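Side-chain contacts in vestitone reductase (Medicago sativa, PDB 2P4H), which catalyses the stereospecific NADPH-dependent reduction of (3R)-vestitone to (3R,4R)-4'-methoxyisoflavan-2',4,7-triol, the penultimate step in making the phytoalexin medicarpin: residues G2-T7 and K19-N24; D102-I107 and T165-A170; V183-P188 and I235-N240; L187-G192 and I217-F222. All coordinates share one frame; numbering follows the deposited sequence.

Contact 1. Residues G2-T7 and K19-N24; sequences GRVCVT and KSLLEN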
loop_
_atom_site.group_PDB
_atom_site.type_symbol
_atom_site.label_atom_id
_atom_site.label_comp_id
_atom_site.label_asym_id
_atom_site.label_seq_id
_atom_site.Cartn_x
_atom_site.Cartn_y
_atom_site.Cartn_z
ATOM N N GLY A 2 -17.812 -5.668 13.350
ATOM C CA GLY A 2 -18.367 -5.693 12.011
ATOM C C GLY A 2 -17.505 -6.474 11.041
ATOM O O GLY A 2 -16.389 -6.876 11.368
ATOM N N ARG A 3 -18.027 -6.683 9.839
ATOM C CA ARG A 3 -17.311 -7.428 8.817
ATOM C C ARG A 3 -16.728 -6.505 7.753
ATOM O O ARG A 3 -17.385 -5.573 7.293
ATOM C CB ARG A 3 -18.253 -8.448 8.173
ATOM C CG ARG A 3 -17.577 -9.421 7.229
ATOM C CD ARG A 3 -18.438 -10.654 7.037
ATOM N NE ARG A 3 -18.655 -11.344 8.307
ATOM C CZ ARG A 3 -19.447 -12.399 8.463
ATOM N NH1 ARG A 3 -20.108 -12.897 7.427
ATOM N NH2 ARG A 3 -19.584 -12.953 9.660
ATOM N N VAL A 4 -15.483 -6.766 7.374
ATOM C CA VAL A 4 -14.814 -5.966 6.358
ATOM C C VAL A 4 -14.336 -6.866 5.225
ATOM O O VAL A 4 -13.773 -7.933 5.468
ATOM C CB VAL A 4 -13.592 -5.218 6.949
ATOM C CG1 VAL A 4 -12.854 -4.460 5.852
ATOM C CG2 VAL A 4 -14.053 -4.255 8.034
ATOM N N CYS A 5 -14.578 -6.443 3.987
ATOM C CA CYS A 5 -14.138 -7.214 2.830
ATOM C C CYS A 5 -12.805 -6.649 2.355
ATOM O O CYS A 5 -12.702 -5.457 2.059
ATOM C CB CYS A 5 -15.162 -7.132 1.695
ATOM S SG CYS A 5 -14.697 -8.105 0.236
ATOM N N VAL A 6 -11.799 -7.514 2.284
ATOM C CA VAL A 6 -10.457 -7.130 1.854
ATOM C C VAL A 6 -10.086 -7.869 0.571
ATOM O O VAL A 6 -10.088 -9.097 0.545
ATOM C CB VAL A 6 -9.399 -7.506 2.921
ATOM C CG1 VAL A 6 -8.014 -7.068 2.468
ATOM C CG2 VAL A 6 -9.743 -6.870 4.260
ATOM N N THR A 7 -9.774 -7.135 -0.492
ATOM C CA THR A 7 -9.368 -7.794 -1.730
ATOM C C THR A 7 -7.854 -7.978 -1.681
ATOM O O THR A 7 -7.166 -7.284 -0.929
ATOM C CB THR A 7 -9.724 -6.969 -2.980
ATOM O OG1 THR A 7 -8.995 -5.735 -2.962
ATOM C CG2 THR A 7 -11.214 -6.687 -3.024
ATOM N N LYS A 19 -4.703 -9.650 9.111
ATOM C CA LYS A 19 -4.144 -9.953 10.427
ATOM C C LYS A 19 -4.583 -8.874 11.420
ATOM O O LYS A 19 -5.080 -9.169 12.511
ATOM C CB LYS A 19 -2.615 -9.989 10.330
ATOM C CG LYS A 19 -1.881 -10.117 11.651
ATOM C CD LYS A 19 -0.376 -10.118 11.415
ATOM C CE LYS A 19 0.417 -10.170 12.714
ATOM N NZ LYS A 19 0.247 -8.944 13.537
ATOM N N SER A 20 -4.405 -7.619 11.021
ATOM C CA SER A 20 -4.758 -6.468 11.842
ATOM C C SER A 20 -6.246 -6.406 12.173
ATOM O O SER A 20 -6.628 -6.158 13.318
ATOM C CB SER A 20 -4.337 -5.184 11.124
ATOM O OG SER A 20 -4.808 -4.032 11.797
ATOM N N LEU A 21 -7.088 -6.619 11.169
ATOM C CA LEU A 21 -8.530 -6.581 11.383
ATOM C C LEU A 21 -8.965 -7.629 12.400
ATOM O O LEU A 21 -9.769 -7.348 13.289
ATOM C CB LEU A 21 -9.264 -6.805 10.058
ATOM C CG LEU A 21 -9.300 -5.602 9.111
ATOM C CD1 LEU A 21 -9.766 -6.043 7.730
ATOM C CD2 LEU A 21 -10.230 -4.534 9.683
ATOM N N LEU A 22 -8.428 -8.836 12.273
ATOM C CA LEU A 22 -8.782 -9.906 13.192
ATOM C C LEU A 22 -8.322 -9.581 14.611
ATOM O O LEU A 22 -9.037 -9.851 15.578
ATOM C CB LEU A 22 -8.177 -11.228 12.713
ATOM C CG LEU A 22 -8.767 -11.797 11.416
ATOM C CD1 LEU A 22 -7.963 -13.005 10.976
ATOM C CD2 LEU A 22 -10.228 -12.178 11.628
ATOM N N GLU A 23 -7.138 -8.990 14.738
ATOM C CA GLU A 23 -6.609 -8.632 16.052
ATOM C C GLU A 23 -7.451 -7.544 16.702
ATOM O O GLU A 23 -7.544 -7.471 17.929
ATOM C CB GLU A 23 -5.169 -8.125 15.937
ATOM C CG GLU A 23 -4.207 -9.086 15.273
ATOM C CD GLU A 23 -2.811 -8.508 15.147
ATOM O OE1 GLU A 23 -2.695 -7.289 14.900
ATOM O OE2 GLU A 23 -1.836 -9.274 15.282
ATOM N N ASN A 24 -8.064 -6.700 15.877
ATOM C CA ASN A 24 -8.871 -5.595 16.373
ATOM C C ASN A 24 -10.363 -5.863 16.542
ATOM O O ASN A 24 -11.150 -4.929 16.694
ATOM C CB ASN A 24 -8.646 -4.364 15.491
ATOM C CG ASN A 24 -7.321 -3.680 15.784
ATOM O OD1 ASN A 24 -7.146 -3.073 16.841
ATOM N ND2 ASN A 24 -6.377 -3.788 14.857
#

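Contact 2. Residues D102-I107 and T165-A170; sequences DGALGI and TLAEKA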
loop_
_atom_site.group_PDB
_atom_site.type_symbol
_atom_site.label_atom_id
_atom_site.label_comp_id
_atom_site.label_asym_id
_atom_site.label_seq_id
_atom_site.Cartn_x
_atom_site.Cartn_y
_atom_site.Cartn_z
ATOM N N ASP A 102 -11.380 -1.252 -15.003
ATOM C CA ASP A 102 -12.329 -2.288 -14.612
ATOM C C ASP A 102 -11.931 -2.967 -13.302
ATOM O O ASP A 102 -12.787 -3.259 -12.466
ATOM C CB ASP A 102 -12.448 -3.332 -15.727
ATOM C CG ASP A 102 -13.129 -2.784 -16.970
ATOM O OD1 ASP A 102 -13.089 -1.553 -17.176
ATOM O OD2 ASP A 102 -13.694 -3.582 -17.749
ATOM N N GLY A 103 -10.636 -3.211 -13.123
ATOM C CA GLY A 103 -10.159 -3.858 -11.912
ATOM C C GLY A 103 -10.275 -2.968 -10.688
ATOM O O GLY A 103 -10.522 -3.439 -9.576
ATOM N N ALA A 104 -10.086 -1.672 -10.892
ATOM C CA ALA A 104 -10.186 -0.723 -9.796
ATOM C C ALA A 104 -11.648 -0.516 -9.416
ATOM O O ALA A 104 -11.978 -0.399 -8.235
ATOM C CB ALA A 104 -9.570 0.608 -10.201
ATOM N N LEU A 105 -12.521 -0.499 -10.422
ATOM C CA LEU A 105 -13.944 -0.253 -10.203
ATOM C C LEU A 105 -14.864 -1.436 -9.938
ATOM O O LEU A 105 -15.962 -1.239 -9.426
ATOM C CB LEU A 105 -14.520 0.534 -11.384
ATOM C CG LEU A 105 -13.913 1.905 -11.682
ATOM C CD1 LEU A 105 -14.638 2.523 -12.867
ATOM C CD2 LEU A 105 -14.024 2.805 -10.465
ATOM N N GLY A 106 -14.433 -2.645 -10.282
ATOM C CA GLY A 106 -15.277 -3.817 -10.090
ATOM C C GLY A 106 -16.011 -3.908 -8.764
ATOM O O GLY A 106 -17.247 -3.884 -8.706
ATOM N N ILE A 107 -15.253 -4.011 -7.682
ATOM C CA ILE A 107 -15.863 -4.125 -6.371
ATOM C C ILE A 107 -16.522 -2.815 -5.922
ATOM O O ILE A 107 -17.448 -2.826 -5.110
ATOM C CB ILE A 107 -14.828 -4.632 -5.334
ATOM C CG1 ILE A 107 -15.523 -4.910 -3.999
ATOM C CG2 ILE A 107 -13.675 -3.638 -5.202
ATOM C CD1 ILE A 107 -14.651 -5.642 -3.000
ATOM N N THR A 165 -2.257 5.715 -11.570
ATOM C CA THR A 165 -2.843 7.036 -11.743
ATOM C C THR A 165 -4.261 6.947 -12.305
ATOM O O THR A 165 -5.191 7.554 -11.769
ATOM C CB THR A 165 -1.969 7.903 -12.675
ATOM O OG1 THR A 165 -0.640 7.979 -12.141
ATOM C CG2 THR A 165 -2.540 9.310 -12.789
ATOM N N LEU A 166 -4.424 6.187 -13.384
ATOM C CA LEU A 166 -5.738 6.038 -13.999
ATOM C C LEU A 166 -6.722 5.356 -13.055
ATOM O O LEU A 166 -7.888 5.742 -12.981
ATOM C CB LEU A 166 -5.629 5.229 -15.293
ATOM C CG LEU A 166 -4.839 5.888 -16.425
ATOM C CD1 LEU A 166 -4.827 4.970 -17.638
ATOM C CD2 LEU A 166 -5.465 7.228 -16.779
ATOM N N ALA A 167 -6.250 4.345 -12.332
ATOM C CA ALA A 167 -7.118 3.624 -11.410
ATOM C C ALA A 167 -7.628 4.510 -10.282
ATOM O O ALA A 167 -8.822 4.523 -9.991
ATOM C CB ALA A 167 -6.391 2.422 -10.835
ATOM N N GLU A 168 -6.732 5.261 -9.647
ATOM C CA GLU A 168 -7.163 6.111 -8.546
ATOM C C GLU A 168 -8.131 7.188 -9.016
ATOM O O GLU A 168 -9.120 7.482 -8.340
ATOM C CB GLU A 168 -5.976 6.773 -7.839
ATOM C CG GLU A 168 -6.376 7.292 -6.455
ATOM C CD GLU A 168 -5.351 8.196 -5.801
ATOM O OE1 GLU A 168 -4.165 8.161 -6.189
ATOM O OE2 GLU A 168 -5.744 8.935 -4.876
ATOM N N LYS A 169 -7.852 7.777 -10.174
ATOM C CA LYS A 169 -8.738 8.804 -10.703
ATOM C C LYS A 169 -10.121 8.222 -10.962
ATOM O O LYS A 169 -11.131 8.854 -10.658
ATOM C CB LYS A 169 -8.175 9.396 -11.998
ATOM C CG LYS A 169 -6.972 10.293 -11.787
ATOM C CD LYS A 169 -6.603 11.034 -13.062
ATOM C CE LYS A 169 -5.502 12.055 -12.812
ATOM N NZ LYS A 169 -5.215 12.854 -14.038
ATOM N N ALA A 170 -10.168 7.013 -11.512
ATOM C CA ALA A 170 -11.444 6.371 -11.809
ATOM C C ALA A 170 -12.237 6.110 -10.531
ATOM O O ALA A 170 -13.451 6.323 -10.486
ATOM C CB ALA A 170 -11.209 5.069 -12.563
#

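Contact 3. Residues V183-P188 and I235-N240; sequences VTLILP and IYLLEN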
loop_
_atom_site.group_PDB
_atom_site.type_symbol
_atom_site.label_atom_id
_atom_site.label_comp_id
_atom_site.label_asym_id
_atom_site.label_seq_id
_atom_site.Cartn_x
_atom_site.Cartn_y
_atom_site.Cartn_z
ATOM N N VAL A 183 -12.280 6.756 0.173
ATOM C CA VAL A 183 -11.031 7.317 0.658
ATOM C C VAL A 183 -9.953 6.571 -0.112
ATOM O O VAL A 183 -10.065 5.362 -0.335
ATOM C CB VAL A 183 -10.801 7.070 2.172
ATOM C CG1 VAL A 183 -9.318 7.210 2.508
ATOM C CG2 VAL A 183 -11.606 8.064 2.983
ATOM N N THR A 184 -8.933 7.294 -0.558
ATOM C CA THR A 184 -7.820 6.656 -1.242
ATOM C C THR A 184 -6.587 6.969 -0.413
ATOM O O THR A 184 -6.440 8.078 0.111
ATOM C CB THR A 184 -7.626 7.167 -2.693
ATOM O OG1 THR A 184 -7.316 8.565 -2.683
ATOM C CG2 THR A 184 -8.878 6.921 -3.513
ATOM N N LEU A 185 -5.717 5.980 -0.259
ATOM C CA LEU A 185 -4.494 6.163 0.507
ATOM C C LEU A 185 -3.308 6.105 -0.438
ATOM O O LEU A 185 -3.076 5.091 -1.101
ATOM C CB LEU A 185 -4.364 5.080 1.582
ATOM C CG LEU A 185 -5.254 5.234 2.821
ATOM C CD1 LEU A 185 -5.258 3.942 3.621
ATOM C CD2 LEU A 185 -4.751 6.390 3.676
ATOM N N ILE A 186 -2.571 7.205 -0.514
ATOM C CA ILE A 186 -1.403 7.279 -1.382
ATOM C C ILE A 186 -0.242 6.715 -0.568
ATOM O O ILE A 186 0.274 7.366 0.344
ATOM C CB ILE A 186 -1.147 8.736 -1.798
ATOM C CG1 ILE A 186 -2.413 9.314 -2.452
ATOM C CG2 ILE A 186 0.029 8.803 -2.766
ATOM C CD1 ILE A 186 -2.387 10.827 -2.651
ATOM N N LEU A 187 0.162 5.496 -0.910
ATOM C CA LEU A 187 1.205 4.792 -0.175
ATOM C C LEU A 187 2.578 4.768 -0.822
ATOM O O LEU A 187 2.717 4.501 -2.013
ATOM C CB LEU A 187 0.745 3.354 0.090
ATOM C CG LEU A 187 -0.593 3.220 0.824
ATOM C CD1 LEU A 187 -1.033 1.763 0.842
ATOM C CD2 LEU A 187 -0.458 3.752 2.238
ATOM N N PRO A 188 3.621 5.045 -0.028
ATOM C CA PRO A 188 5.017 5.062 -0.471
ATOM C C PRO A 188 5.562 3.636 -0.325
ATOM O O PRO A 188 4.816 2.669 -0.485
ATOM C CB PRO A 188 5.653 6.035 0.508
ATOM C CG PRO A 188 4.969 5.661 1.793
ATOM C CD PRO A 188 3.512 5.469 1.383
ATOM N N ILE A 235 -8.221 1.257 9.467
ATOM C CA ILE A 235 -9.208 1.131 10.528
ATOM C C ILE A 235 -9.654 2.505 11.025
ATOM O O ILE A 235 -10.839 2.732 11.266
ATOM C CB ILE A 235 -8.644 0.284 11.690
ATOM C CG1 ILE A 235 -8.409 -1.151 11.205
ATOM C CG2 ILE A 235 -9.612 0.293 12.871
ATOM C CD1 ILE A 235 -7.754 -2.061 12.232
ATOM N N TYR A 236 -8.708 3.428 11.158
ATOM C CA TYR A 236 -9.029 4.776 11.614
ATOM C C TYR A 236 -10.020 5.467 10.675
ATOM O O TYR A 236 -11.022 6.037 11.116
ATOM C CB TYR A 236 -7.758 5.626 11.712
ATOM C CG TYR A 236 -8.025 7.022 12.227
ATOM C CD1 TYR A 236 -8.113 7.274 13.597
ATOM C CD2 TYR A 236 -8.257 8.076 11.346
ATOM C CE1 TYR A 236 -8.428 8.540 14.075
ATOM C CE2 TYR A 236 -8.578 9.349 11.812
ATOM C CZ TYR A 236 -8.661 9.573 13.177
ATOM O OH TYR A 236 -8.970 10.831 13.641
ATOM N N LEU A 237 -9.743 5.416 9.378
ATOM C CA LEU A 237 -10.608 6.059 8.397
ATOM C C LEU A 237 -11.961 5.367 8.261
ATOM O O LEU A 237 -12.937 5.979 7.827
ATOM C CB LEU A 237 -9.887 6.138 7.050
ATOM C CG LEU A 237 -8.665 7.065 7.110
ATOM C CD1 LEU A 237 -7.821 6.908 5.856
ATOM C CD2 LEU A 237 -9.127 8.507 7.283
ATOM N N LEU A 238 -12.023 4.094 8.629
ATOM C CA LEU A 238 -13.281 3.362 8.579
ATOM C C LEU A 238 -14.147 3.752 9.778
ATOM O O LEU A 238 -15.363 3.900 9.653
ATOM C CB LEU A 238 -13.028 1.852 8.624
ATOM C CG LEU A 238 -14.255 0.970 8.894
ATOM C CD1 LEU A 238 -15.229 1.055 7.730
ATOM C CD2 LEU A 238 -13.810 -0.467 9.112
ATOM N N GLU A 239 -13.507 3.926 10.933
ATOM C CA GLU A 239 -14.210 4.249 12.177
ATOM C C GLU A 239 -14.470 5.730 12.441
ATOM O O GLU A 239 -15.349 6.074 13.232
ATOM C CB GLU A 239 -13.446 3.665 13.372
ATOM C CG GLU A 239 -13.162 2.171 13.276
ATOM C CD GLU A 239 -12.442 1.627 14.503
ATOM O OE1 GLU A 239 -11.676 2.386 15.138
ATOM O OE2 GLU A 239 -12.628 0.435 14.825
ATOM N N ASN A 240 -13.707 6.604 11.795
ATOM C CA ASN A 240 -13.863 8.044 11.988
ATOM C C ASN A 240 -14.354 8.718 10.715
ATOM O O ASN A 240 -13.700 8.663 9.671
ATOM C CB ASN A 240 -12.532 8.640 12.444
ATOM C CG ASN A 240 -12.094 8.106 13.796
ATOM O OD1 ASN A 240 -12.479 8.635 14.841
ATOM N ND2 ASN A 240 -11.304 7.040 13.783
#

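Contact 4. Residues L187-G192 and I217-F222; sequences LPFIVG and IGVTRF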
loop_
_atom_site.group_PDB
_atom_site.type_symbol
_atom_site.label_atom_id
_atom_site.label_comp_id
_atom_site.label_asym_id
_atom_site.label_seq_id
_atom_site.Cartn_x
_atom_site.Cartn_y
_atom_site.Cartn_z
ATOM N N LEU A 187 0.162 5.496 -0.910
ATOM C CA LEU A 187 1.205 4.792 -0.175
ATOM C C LEU A 187 2.578 4.768 -0.822
ATOM O O LEU A 187 2.717 4.501 -2.013
ATOM C CB LEU A 187 0.745 3.354 0.090
ATOM C CG LEU A 187 -0.593 3.220 0.824
ATOM C CD1 LEU A 187 -1.033 1.763 0.842
ATOM C CD2 LEU A 187 -0.458 3.752 2.238
ATOM N N PRO A 188 3.621 5.045 -0.028
ATOM C CA PRO A 188 5.017 5.062 -0.471
ATOM C C PRO A 188 5.562 3.636 -0.325
ATOM O O PRO A 188 4.816 2.669 -0.485
ATOM C CB PRO A 188 5.653 6.035 0.508
ATOM C CG PRO A 188 4.969 5.661 1.793
ATOM C CD PRO A 188 3.512 5.469 1.383
ATOM N N PHE A 189 6.852 3.491 -0.042
ATOM C CA PHE A 189 7.409 2.154 0.163
ATOM C C PHE A 189 6.842 1.653 1.492
ATOM O O PHE A 189 7.061 2.272 2.536
ATOM C CB PHE A 189 8.937 2.209 0.254
ATOM C CG PHE A 189 9.628 2.297 -1.076
ATOM C CD1 PHE A 189 10.058 1.147 -1.727
ATOM C CD2 PHE A 189 9.858 3.532 -1.676
ATOM C CE1 PHE A 189 10.710 1.224 -2.959
ATOM C CE2 PHE A 189 10.507 3.618 -2.907
ATOM C CZ PHE A 189 10.933 2.463 -3.548
ATOM N N ILE A 190 6.102 0.548 1.446
ATOM C CA ILE A 190 5.503 -0.046 2.645
ATOM C C ILE A 190 6.484 -1.076 3.202
ATOM O O ILE A 190 6.865 -2.022 2.506
ATOM C CB ILE A 190 4.169 -0.719 2.296
ATOM C CG1 ILE A 190 3.239 0.301 1.629
ATOM C CG2 ILE A 190 3.527 -1.292 3.553
ATOM C CD1 ILE A 190 2.003 -0.323 1.023
ATOM N N VAL A 191 6.876 -0.899 4.462
ATOM C CA VAL A 191 7.879 -1.764 5.080
ATOM C C VAL A 191 7.534 -2.188 6.509
ATOM O O VAL A 191 6.935 -1.427 7.263
ATOM C CB VAL A 191 9.246 -1.021 5.090
ATOM C CG1 VAL A 191 10.333 -1.882 5.721
ATOM C CG2 VAL A 191 9.627 -0.627 3.663
ATOM N N GLY A 192 7.927 -3.409 6.871
ATOM C CA GLY A 192 7.684 -3.919 8.213
ATOM C C GLY A 192 7.736 -5.431 8.212
ATOM O O GLY A 192 8.392 -6.029 7.360
ATOM N N ILE A 217 21.524 -0.283 -6.341
ATOM C CA ILE A 217 20.998 0.992 -5.867
ATOM C C ILE A 217 20.364 1.800 -6.997
ATOM O O ILE A 217 21.003 2.087 -8.013
ATOM C CB ILE A 217 22.102 1.843 -5.194
ATOM C CG1 ILE A 217 22.554 1.171 -3.893
ATOM C CG2 ILE A 217 21.579 3.248 -4.903
ATOM C CD1 ILE A 217 23.709 1.873 -3.201
ATOM N N GLY A 218 19.094 2.147 -6.814
ATOM C CA GLY A 218 18.369 2.937 -7.794
ATOM C C GLY A 218 17.847 4.169 -7.083
ATOM O O GLY A 218 18.293 5.285 -7.338
ATOM N N VAL A 219 16.899 3.959 -6.176
ATOM C CA VAL A 219 16.330 5.045 -5.390
ATOM C C VAL A 219 17.338 5.473 -4.318
ATOM O O VAL A 219 17.918 4.626 -3.627
ATOM C CB VAL A 219 15.020 4.586 -4.715
ATOM C CG1 VAL A 219 14.559 5.614 -3.695
ATOM C CG2 VAL A 219 13.946 4.370 -5.774
ATOM N N THR A 220 17.558 6.780 -4.193
ATOM C CA THR A 220 18.493 7.302 -3.204
ATOM C C THR A 220 17.837 8.154 -2.113
ATOM O O THR A 220 18.511 8.666 -1.225
ATOM C CB THR A 220 19.635 8.074 -3.882
ATOM O OG1 THR A 220 19.091 9.001 -4.827
ATOM C CG2 THR A 220 20.574 7.099 -4.594
ATOM N N ARG A 221 16.523 8.332 -2.208
ATOM C CA ARG A 221 15.753 9.014 -1.168
ATOM C C ARG A 221 14.396 8.342 -1.247
ATOM O O ARG A 221 13.703 8.421 -2.263
ATOM C CB ARG A 221 15.621 10.523 -1.378
ATOM C CG ARG A 221 14.945 11.186 -0.170
ATOM C CD ARG A 221 14.997 12.696 -0.238
ATOM N NE ARG A 221 14.234 13.200 -1.374
ATOM C CZ ARG A 221 14.444 14.379 -1.950
ATOM N NH1 ARG A 221 15.399 15.182 -1.497
ATOM N NH2 ARG A 221 13.700 14.755 -2.981
ATOM N N PHE A 222 14.036 7.672 -0.159
ATOM C CA PHE A 222 12.810 6.888 -0.078
ATOM C C PHE A 222 11.666 7.478 0.733
ATOM O O PHE A 222 11.877 7.869 1.886
ATOM C CB PHE A 222 13.104 5.527 0.584
ATOM C CG PHE A 222 14.153 4.691 -0.103
ATOM C CD1 PHE A 222 13.783 3.544 -0.795
ATOM C CD2 PHE A 222 15.507 5.005 -0.004
ATOM C CE1 PHE A 222 14.742 2.713 -1.374
ATOM C CE2 PHE A 222 16.478 4.174 -0.584
ATOM C CZ PHE A 222 16.086 3.029 -1.266
#

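Contact 1. Residues G2-T7 and K19-N24
In the first beta-alpha-beta unit of the Rossmann fold, strand 3-7 is covered by helix 12-23 through V4, V6 and L21. L21 carries the helix side of the contact alone. Its CG stands anti to the carbonyl carbon (chi1 -77°), and the extended chain beyond drives the two methyls onto the strand. L21 CD1 meets V6 CG2 tip to tip at 3.6 Å. The same L21 CD1 lies 3.9 Å from V4 CG1, where the two side chains cross at about a right angle, while L21 CD2 reaches V4 CG2 at 4.2 Å. V28 of strand 27-31 and F79 of strand 77-80 also touch L21 and continue the apolar layer. Just past the end of the helix, N24 ND2 donates to S20 O at 2.8 Å, from the opposite face of that carbonyl to N24 N. V6 also packs close to G14 of the glycine-rich loop, predicted to bind NADP(+). With three aliphatic residues doing all the touching, the contact depends on fit and exclusion of water and has no polar pair between strand and helix.

Contact 2. Residues D102-I107 and T165-A170
L105 turns its CG anti to the carbonyl carbon (chi1 -60°) and keeps CD1 extended (chi2 -179°), which leaves the other methyl, CD2, to swing across to A170; A104, A167 and A170 have no side-chain torsion to adjust, so the backbones alone place their methyls. The contact packs two helices of the Rossmann domain, 95-111 and 158-177, against each other beside strand 119-125, with small side chains at the closest point. There A104 CB and A167 CB touch at 3.7 Å, and the CA atoms of the same two residues are just 5.6 Å apart. A104 CB also lies 4.0 Å from A167 O, so its methyl rests on the backbone of the partner helix as well as on its side chain. On the next residue of helix 95-111, L105 CD2 sits 3.6 Å from A170 O and 4.2 Å from A170 CB. Y122 of strand 119-125 touches both A104 and A167 and joins the helix pair to the sheet. On another side of helix 158-177, which also carries Y160, a probable NADP(+)-binding residue, E168 is held by a salt bridge to R246 and hydrogen bonds to S124 and T184. Between the helices the attraction is therefore dispersion among methyls and backbone atoms, and the small size of A104 and A167 lets the two backbones come so near at that point.

Contact 3. Residues V183-P188 and I235-N240
L237 gives up more surface to this contact than any other residue, with V183 next and L185 third, and all three are buried. Together they pack helix 227-239 on strand 182-187 of the seven-stranded parallel Rossmann sheet. L237 projects toward the strand with CG anti to the carbonyl carbon (chi1 -66°) and CD1 extended beyond it (chi2 169°). That one methyl does all the close touching: L237 CD1 lies 3.7 Å from V183 CG1 and 3.8 Å from L185 CD2, and so bridges two strand residues whose side chains emerge on the same face of the sheet. The approaches differ. V183 and L237 cross at about a right angle, with the CG1 branch of the valine presented to the leucine tip, whereas the L185 and L237 chains meet at a slant. T184, between the two, points away. V242 gives L237 a further apolar neighbour, and R119 NE donates to L237 O.

Behind the leucine, N240, the first residue past the helix, folds its side chain back on the last turn. N240 ND2 donates to Y236 O at 2.9 Å with an N-H...O angle of 162°, the acceptor lying in the amide plane, and N240 N binds the same oxygen at 2.8 Å. ND2 of N240 also stands 3.2 Å above one face of the Y236 ring, toward its rim. Two donors thus grip one carbonyl at the helix end, while helix and strand meet across this contact through aliphatic groups, a buried join that depends on fit rather than polar direction.

Contact 4. Residues L187-G192 and I217-F222
Aromatic contact dominates, in the pair F189 and F222. The rings form a T-shaped (edge-to-face) arrangement: the edge of F222 is directed at a face of F189, with centroids 5.3 Å apart and planes at 66°, short of perpendicular. F222 CD1 is the atom that leads. F222 CD1 sits above the F189 ring, displaced toward the rim, 3.9 Å from F189 CE2. In F189, CG is anti to the carbonyl carbon (chi1 -80°) and the ring plane stands roughly perpendicular to the plane of CA, CB and CG (chi2 -93°), which offers its face to F222. Such an approach brings the weakly positive C-H rim of one ring to the pi cloud of the other.

Aliphatic packing adds V219. V219 CG2 lies 4.2 Å from F189 CZ, at the far end of that ring. The other methyl, V219 CG1, stands 3.5 Å over the centre of the F222 ring, a CH-pi type of placement within residues 217-222. M259 of helix 256-266 also meets F222, and L286 meets F189.

Backbone hydrogen bonds join F189 to H223 and V225, so the rings meet beside the parallel strand pair. The chain turns a corner at T220 and R221, and V219 and F222 flank that corner. The cluster belongs to the small mixed sheet, with strands 189-191, 219-226, 252-255 and 284-285, that accompanies the Rossmann sheet in this member of the extended short-chain reductase family; F189 lies about 9 Å, between side chains, from Y160, which probably binds NADP(+).

Overall arrangement
Contacts 1, 2 and 3 are buried parts of the Rossmann core, and contact 4 is a partly buried junction in the smaller mixed sheet. Contacts 1 and 3 both lay a helix on the same seven-stranded parallel sheet, each through one leucine and two strand residues, and their helical segments touch where I235 meets S20 and L21. Contact 2 instead joins two helices by methyls, and reaches contact 3 through the probable E168 to T184 hydrogen bond and contact 1 through I107, against C5 and T7. Contact 4 shares L187 and P188 with contact 3, but adds an aromatic pair to aliphatic packing.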